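Local coordinates for DNA protection during starvation protein (Halobacterium salinarum, PDB 1TJO), which probably protects DNA from oxidative damage by using hydrogen peroxide to oxidise ferrous iron and storing the ferric mineral inside a hollow dodecameric shell, at residues 37-42 with 97-102. Residues are numbered along the deposited sequence; the frame is centred on the assembly and turned at random.
Sequences DLANVY and ETLQAE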
# COMPACT_ATOMS: atom_id res chain seq x y z
N ASP A 37 20.28 -4.19 -31.05
CA ASP A 37 19.19 -4.71 -30.22
C ASP A 37 18.18 -3.64 -29.92
O ASP A 37 17.01 -3.85 -30.05
CB ASP A 37 19.67 -5.30 -28.90
CG ASP A 37 20.39 -6.60 -29.07
OD1 ASP A 37 20.21 -7.23 -30.16
OD2 ASP A 37 21.16 -7.04 -28.17
N LEU A 38 18.65 -2.47 -29.53
CA LEU A 38 17.77 -1.36 -29.22
C LEU A 38 16.83 -1.04 -30.36
O LEU A 38 15.68 -0.78 -30.17
CB LEU A 38 18.61 -0.15 -28.86
CG LEU A 38 17.88 1.20 -28.71
CD1 LEU A 38 16.86 1.14 -27.62
CD2 LEU A 38 18.89 2.27 -28.37
N ALA A 39 17.37 -0.98 -31.56
CA ALA A 39 16.57 -0.63 -32.74
C ALA A 39 15.48 -1.67 -32.94
O ALA A 39 14.28 -1.36 -33.16
CB ALA A 39 17.46 -0.52 -33.94
N ASN A 40 15.84 -2.93 -32.84
CA ASN A 40 14.86 -4.01 -33.00
C ASN A 40 13.81 -4.00 -31.89
O ASN A 40 12.63 -4.17 -32.16
CB ASN A 40 15.58 -5.36 -33.05
CG ASN A 40 16.21 -5.61 -34.37
OD1 ASN A 40 15.79 -5.06 -35.39
ND2 ASN A 40 17.25 -6.45 -34.37
N VAL A 41 14.21 -3.68 -30.68
CA VAL A 41 13.28 -3.71 -29.54
C VAL A 41 12.31 -2.54 -29.64
O VAL A 41 11.14 -2.70 -29.30
CB VAL A 41 14.03 -3.75 -28.20
CG1 VAL A 41 13.07 -3.55 -27.05
CG2 VAL A 41 14.73 -5.06 -28.02
N TYR A 42 12.75 -1.38 -30.13
CA TYR A 42 11.82 -0.27 -30.30
C TYR A 42 10.82 -0.45 -31.46
O TYR A 42 9.68 -0.03 -31.36
CB TYR A 42 12.52 1.10 -30.37
CG TYR A 42 12.31 1.90 -29.07
CD1 TYR A 42 13.37 2.50 -28.44
CD2 TYR A 42 11.04 2.10 -28.54
CE1 TYR A 42 13.21 3.23 -27.31
CE2 TYR A 42 10.87 2.83 -27.39
CZ TYR A 42 11.96 3.40 -26.78
OH TYR A 42 11.81 4.13 -25.60
N GLU A 97 12.83 7.39 -37.01
CA GLU A 97 13.40 7.01 -38.31
C GLU A 97 14.70 6.22 -38.19
O GLU A 97 14.91 5.26 -38.90
CB GLU A 97 13.61 8.26 -39.17
CG GLU A 97 14.75 8.29 -40.13
CD GLU A 97 14.91 9.72 -40.68
OE1 GLU A 97 15.97 10.37 -40.41
OE2 GLU A 97 13.93 10.19 -41.30
N THR A 98 15.59 6.68 -37.33
CA THR A 98 16.82 5.98 -37.04
C THR A 98 16.63 4.59 -36.48
O THR A 98 17.23 3.67 -36.92
CB THR A 98 17.66 6.79 -36.06
OG1 THR A 98 18.06 8.01 -36.69
CG2 THR A 98 18.95 6.07 -35.76
N LEU A 99 15.78 4.46 -35.48
CA LEU A 99 15.49 3.15 -34.90
C LEU A 99 14.98 2.14 -35.95
O LEU A 99 15.47 1.01 -36.01
CB LEU A 99 14.46 3.32 -33.78
CG LEU A 99 14.97 4.02 -32.52
CD1 LEU A 99 13.84 4.44 -31.64
CD2 LEU A 99 15.96 3.10 -31.77
N GLN A 100 14.05 2.53 -36.79
CA GLN A 100 13.52 1.62 -37.78
C GLN A 100 14.59 1.35 -38.88
O GLN A 100 14.72 0.23 -39.34
CB GLN A 100 12.22 2.13 -38.38
CG GLN A 100 11.60 1.11 -39.35
CD GLN A 100 10.17 1.43 -39.71
OE1 GLN A 100 9.46 2.11 -38.99
NE2 GLN A 100 9.75 0.94 -40.85
N ALA A 101 15.35 2.38 -39.25
CA ALA A 101 16.42 2.18 -40.26
C ALA A 101 17.49 1.17 -39.80
O ALA A 101 18.03 0.36 -40.58
CB ALA A 101 17.07 3.50 -40.57
N GLU A 102 17.83 1.24 -38.53
CA GLU A 102 18.85 0.39 -37.95
C GLU A 102 18.30 -0.97 -37.53
O GLU A 102 19.09 -1.84 -37.22
CB GLU A 102 19.46 1.09 -36.75
CG GLU A 102 20.20 2.37 -37.13
CD GLU A 102 21.58 2.10 -37.73
OE1 GLU A 102 22.22 3.07 -38.15
OE2 GLU A 102 22.02 0.94 -37.80
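Leu99 reaches helix 24-54 with both of its methyl groups. CD1 lies 3.8 Å from Tyr42 CD1 and meets CB and CG of that residue as well, at the root of the ring. CD2 packs 3.9 Å from Ala39 CA and 4.1 Å from Leu38 CG. With CG anti to its own carbonyl carbon (chi1 -70°), the fork of Leu99 comes to lie against helix 24-54. Ala39 points at the short helix, and its CB rests 3.3 Å from Leu99 O and 3.8 Å from Glu102 CB. The axes of the two segments come within 7.8 Å at 107°, a close approach consistent with the small side chain of Ala39 between them. An alanine in place of Leu99 would probably open a gap beside the Tyr42 ring and Leu38, since both methyl groups that fill it would be gone. No hydrogen bond joins the two segments directly. Next to them, Asn40 OD1 accepts bonds from Ser104 N and Val105 N, tying down the chain that follows residue 102. Tyr42 OH is hydrogen-bonded to Tyr45 OH of the second subunit, and Leu99 also packs on His46 of that subunit. The short helix 96-102, in the connection between helices 60-87 and 115-142, lies across the ferritin-like four-helix bundle, as is characteristic of Dps proteins.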